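Local coordinates for ribosome-inactivating protein 3 (Zea mays, PDB 2PQI) that belongs to the plant ribosome-inactivating protein family, toxins that share a compact fold of a mixed beta sheet and packed helices, at residues 17-22 and 55-60; 63-68 and 83-88. All coordinates share one frame; numbering follows the deposited sequence.

Contact 1 of 2, residues 17-22 and 55-60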
# COMPACT_ATOMS: atom_id res chain seq x y z
N SER A 17 -3.66 -3.58 -13.16
CA SER A 17 -3.52 -4.98 -12.77
C SER A 17 -2.15 -5.57 -13.10
O SER A 17 -1.56 -6.29 -12.31
CB SER A 17 -4.59 -5.83 -13.45
OG SER A 17 -4.51 -5.69 -14.86
N ALA A 18 -1.65 -5.25 -14.29
CA ALA A 18 -0.36 -5.74 -14.77
C ALA A 18 0.79 -5.19 -13.92
O ALA A 18 1.86 -5.81 -13.83
CB ALA A 18 -0.17 -5.35 -16.24
N PHE A 19 0.58 -4.02 -13.33
CA PHE A 19 1.57 -3.39 -12.45
C PHE A 19 1.54 -4.16 -11.13
O PHE A 19 2.56 -4.61 -10.62
CB PHE A 19 1.18 -1.92 -12.21
CG PHE A 19 1.95 -1.23 -11.11
CD1 PHE A 19 3.34 -1.06 -11.21
CD2 PHE A 19 1.29 -0.76 -9.97
CE1 PHE A 19 4.05 -0.40 -10.20
CE2 PHE A 19 1.99 -0.10 -8.96
CZ PHE A 19 3.38 0.07 -9.06
N ILE A 20 0.33 -4.33 -10.59
CA ILE A 20 0.14 -5.05 -9.34
C ILE A 20 0.72 -6.46 -9.43
O ILE A 20 1.51 -6.87 -8.58
CB ILE A 20 -1.37 -5.16 -8.99
CG1 ILE A 20 -1.96 -3.77 -8.74
CG2 ILE A 20 -1.56 -6.09 -7.81
CD1 ILE A 20 -1.20 -2.92 -7.71
N ALA A 21 0.32 -7.20 -10.46
CA ALA A 21 0.81 -8.57 -10.64
C ALA A 21 2.32 -8.59 -10.75
O ALA A 21 2.98 -9.45 -10.18
CB ALA A 21 0.18 -9.23 -11.89
N SER A 22 2.87 -7.63 -11.48
CA SER A 22 4.32 -7.56 -11.65
C SER A 22 5.01 -7.38 -10.31
O SER A 22 5.91 -8.16 -9.96
CB SER A 22 4.71 -6.40 -12.56
OG SER A 22 6.11 -6.42 -12.80
N THR A 55 9.28 1.44 -5.95
CA THR A 55 8.38 1.51 -7.09
C THR A 55 8.24 2.89 -7.69
O THR A 55 7.72 3.81 -7.04
CB THR A 55 6.98 1.03 -6.73
OG1 THR A 55 6.43 1.92 -5.75
CG2 THR A 55 7.04 -0.36 -6.14
N GLU A 56 8.69 3.04 -8.93
CA GLU A 56 8.59 4.33 -9.60
C GLU A 56 7.30 4.50 -10.39
O GLU A 56 6.91 3.64 -11.18
CB GLU A 56 9.78 4.55 -10.52
CG GLU A 56 9.77 5.94 -11.11
CD GLU A 56 11.01 6.25 -11.93
OE1 GLU A 56 12.11 6.29 -11.35
OE2 GLU A 56 10.86 6.45 -13.15
N LEU A 57 6.63 5.61 -10.13
CA LEU A 57 5.39 5.95 -10.79
C LEU A 57 5.74 7.19 -11.62
O LEU A 57 6.16 8.22 -11.07
CB LEU A 57 4.31 6.28 -9.76
CG LEU A 57 4.01 5.20 -8.70
CD1 LEU A 57 3.04 5.77 -7.65
CD2 LEU A 57 3.42 3.94 -9.36
N LYS A 58 5.60 7.09 -12.94
CA LYS A 58 5.93 8.23 -13.77
C LYS A 58 4.82 8.62 -14.71
O LYS A 58 4.22 7.79 -15.37
CB LYS A 58 7.21 7.97 -14.56
CG LYS A 58 7.03 7.23 -15.84
CD LYS A 58 8.27 7.41 -16.70
CE LYS A 58 8.56 8.89 -16.96
NZ LYS A 58 9.73 9.06 -17.85
N THR A 59 4.53 9.92 -14.75
CA THR A 59 3.49 10.45 -15.61
C THR A 59 4.14 10.86 -16.91
O THR A 59 5.18 10.33 -17.28
CB THR A 59 2.83 11.67 -14.96
OG1 THR A 59 3.84 12.62 -14.58
CG2 THR A 59 2.03 11.25 -13.74
N ARG A 60 3.54 11.80 -17.62
CA ARG A 60 4.12 12.24 -18.88
C ARG A 60 5.06 13.43 -18.66
O ARG A 60 5.89 13.76 -19.51
CB ARG A 60 3.00 12.58 -19.87
CG ARG A 60 2.50 11.37 -20.66
CD ARG A 60 1.18 11.66 -21.34
NE ARG A 60 1.10 13.04 -21.80
CZ ARG A 60 1.84 13.56 -22.78
NH1 ARG A 60 2.73 12.81 -23.42
NH2 ARG A 60 1.70 14.84 -23.11
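F19 on the helix and L57 on the strand meet through single atoms at the ends of their side chains: F19 CZ lies 3.9 Å from L57 CD2, the closest approach between 17-22 and 55-60. The two side chains cross at about a right angle, so the leucine offers one methyl branch and does not run along the ring. T55 takes a different position. Its CB sits 4.4 Å from F19 CZ, at the ring edge and near the ring plane, which makes this the looser of the two contacts. The phenylalanine gets there because its CG is anti to the backbone N (chi1 169°), sending the ring off the helix toward the strand across a CA–CA distance of 10.0 Å between F19 and T55.

The whole contact covers only 102 Å², yet F19, L57 and T55 are all buried. F7 of the neighbouring strand 2-8 stacks with the F19 ring and touches L57 as well, while V133 of helix 126-137 packs on L57. The solvent side begins at E56, between T55 and L57: it is partly exposed and its CB turns away from the helix, and farther along the strand K58 reaches solvent. Strands 2-8 and 52-58 run parallel as sheet neighbours and helix 16-28 lies between them in sequence, so the contact belongs to a beta-alpha-beta crossover.

Contact 2 of 2, residues 63-68 and 83-88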
# COMPACT_ATOMS: atom_id res chain seq x y z
N SER A 63 7.70 12.37 -12.13
CA SER A 63 7.64 11.06 -11.49
C SER A 63 8.16 11.09 -10.06
O SER A 63 8.78 12.06 -9.63
CB SER A 63 8.46 10.03 -12.28
OG SER A 63 9.84 10.39 -12.29
N ILE A 64 7.88 10.02 -9.33
CA ILE A 64 8.34 9.88 -7.96
C ILE A 64 8.64 8.41 -7.75
O ILE A 64 8.15 7.55 -8.49
CB ILE A 64 7.28 10.31 -6.91
CG1 ILE A 64 6.05 9.42 -6.99
CG2 ILE A 64 6.90 11.76 -7.12
CD1 ILE A 64 4.98 9.81 -6.00
N THR A 65 9.46 8.12 -6.74
CA THR A 65 9.78 6.74 -6.43
C THR A 65 9.30 6.45 -5.01
O THR A 65 9.63 7.18 -4.07
CB THR A 65 11.29 6.45 -6.54
OG1 THR A 65 11.71 6.62 -7.90
CG2 THR A 65 11.58 5.01 -6.11
N LEU A 66 8.50 5.41 -4.88
CA LEU A 66 7.97 5.03 -3.59
C LEU A 66 8.95 4.09 -2.90
O LEU A 66 9.54 3.21 -3.53
CB LEU A 66 6.63 4.31 -3.75
CG LEU A 66 5.48 5.06 -4.41
CD1 LEU A 66 4.25 4.16 -4.43
CD2 LEU A 66 5.18 6.36 -3.68
N ALA A 67 9.14 4.30 -1.60
CA ALA A 67 10.03 3.48 -0.80
C ALA A 67 9.25 2.61 0.18
O ALA A 67 9.00 3.01 1.32
CB ALA A 67 11.03 4.36 -0.05
N ILE A 68 8.87 1.43 -0.28
CA ILE A 68 7.96 0.56 0.46
C ILE A 68 8.75 -0.54 1.16
O ILE A 68 9.59 -1.21 0.54
CB ILE A 68 6.91 -0.07 -0.52
CG1 ILE A 68 6.07 1.05 -1.16
CG2 ILE A 68 6.00 -1.06 0.18
CD1 ILE A 68 5.29 0.61 -2.38
N GLY A 83 15.51 14.49 -6.67
CA GLY A 83 16.31 13.62 -5.83
C GLY A 83 16.14 13.80 -4.33
O GLY A 83 16.98 13.36 -3.56
N VAL A 84 15.06 14.45 -3.92
CA VAL A 84 14.82 14.66 -2.50
C VAL A 84 13.91 13.59 -1.90
O VAL A 84 12.82 13.35 -2.38
CB VAL A 84 14.19 16.04 -2.25
CG1 VAL A 84 13.94 16.24 -0.76
CG2 VAL A 84 15.10 17.12 -2.80
N TRP A 85 14.37 12.94 -0.83
CA TRP A 85 13.57 11.92 -0.17
C TRP A 85 12.78 12.51 0.99
O TRP A 85 13.33 13.24 1.81
CB TRP A 85 14.46 10.78 0.36
CG TRP A 85 14.92 9.78 -0.65
CD1 TRP A 85 16.16 9.70 -1.23
CD2 TRP A 85 14.17 8.68 -1.19
NE1 TRP A 85 16.22 8.63 -2.09
CE2 TRP A 85 15.01 7.98 -2.08
CE3 TRP A 85 12.86 8.22 -1.00
CZ2 TRP A 85 14.59 6.84 -2.78
CZ3 TRP A 85 12.45 7.09 -1.69
CH2 TRP A 85 13.31 6.42 -2.57
N TRP A 86 11.49 12.21 1.04
CA TRP A 86 10.63 12.67 2.12
C TRP A 86 10.13 11.42 2.84
O TRP A 86 9.68 10.48 2.20
CB TRP A 86 9.43 13.45 1.59
CG TRP A 86 9.77 14.78 1.01
CD1 TRP A 86 10.03 15.07 -0.30
CD2 TRP A 86 9.94 16.00 1.74
NE1 TRP A 86 10.35 16.40 -0.44
CE2 TRP A 86 10.31 17.00 0.79
CE3 TRP A 86 9.82 16.36 3.09
CZ2 TRP A 86 10.56 18.33 1.16
CZ3 TRP A 86 10.07 17.68 3.46
CH2 TRP A 86 10.44 18.66 2.49
N GLU A 87 10.23 11.41 4.17
CA GLU A 87 9.81 10.26 4.98
C GLU A 87 8.73 10.60 6.01
O GLU A 87 8.75 11.66 6.65
CB GLU A 87 11.03 9.69 5.71
CG GLU A 87 10.80 8.41 6.50
CD GLU A 87 12.11 7.81 7.01
OE1 GLU A 87 13.19 8.34 6.66
OE2 GLU A 87 12.08 6.81 7.76
N PHE A 88 7.78 9.68 6.15
CA PHE A 88 6.72 9.82 7.12
C PHE A 88 7.37 9.88 8.50
O PHE A 88 8.28 9.11 8.80
CB PHE A 88 5.81 8.59 7.06
CG PHE A 88 4.77 8.65 5.97
CD1 PHE A 88 4.64 7.61 5.05
CD2 PHE A 88 3.85 9.70 5.93
CE1 PHE A 88 3.61 7.60 4.14
CE2 PHE A 88 2.82 9.69 5.01
CZ PHE A 88 2.70 8.65 4.12
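W85 reaches back to 63-68 with the benzene end of its indole. Its CZ3 comes to 3.5 Å from A67 CB, and CH2 lies 4.0 Å from the same methyl, so the alanine rests against the CZ3–CH2 side of the ring system in an oblique approach. The carbonyl of T65 comes near the same place: T65 O is 3.7 Å from W85 CZ3, a van der Waals contact with no hydrogen bond crossing between the segments. T65 adds a lighter touch through its methyl, with CG2 4.2 Å from W85 CH2, the two side chains slanting past one another. The tryptophan's CG is anti to its carbonyl carbon (chi1 -79°), which lets the ring swing across although the CB does not point at the other strand.

The next shell explains the span. Strand 74-79 lies between 63-69 and 85-87 in the sheet, and the CA atoms of T65 and W85 are accordingly 9.0 Å apart, too far for direct strand pairing. Backbone hydrogen bonds tie T65 to R79 and A67 to V76 and G77, fixing the two residues that receive the indole, while W85 itself packs on R79. L97, in a loop, touches both A67 and W85. That loop is anchored in turn by E87, whose OE2 accepts a hydrogen bond from L96 N, and whose OE1 has a weak one from L97 N. The neighbouring I64, L66 and I68 project instead against helix 149-165. W85 is thus a bridge over the middle strand on one face of three consecutive antiparallel strands, a meander within the mixed sheet of the ribosome-inactivating protein fold.

Overall arrangement
Both contacts are buried and neither uses a hydrogen bond between its own segments; their centres are 15 Å apart. They share the sheet: strands 52-58 and 63-69 are antiparallel neighbours, joined where T55 O lies 2.8 Å from L66 N and L57 N lies 3.0 Å from I64 O, both probable hydrogen bonds. The faces differ. T55 side-chain packing on L66 places contact 1 on the face where L66 meets helix 149-165, whereas T65, used in contact 2, touches E56, which turns away from contact 1. Contact 1 joins helix 16-28 to the sheet through aromatic and aliphatic groups; contact 2 links strands two apart and includes a backbone carbonyl.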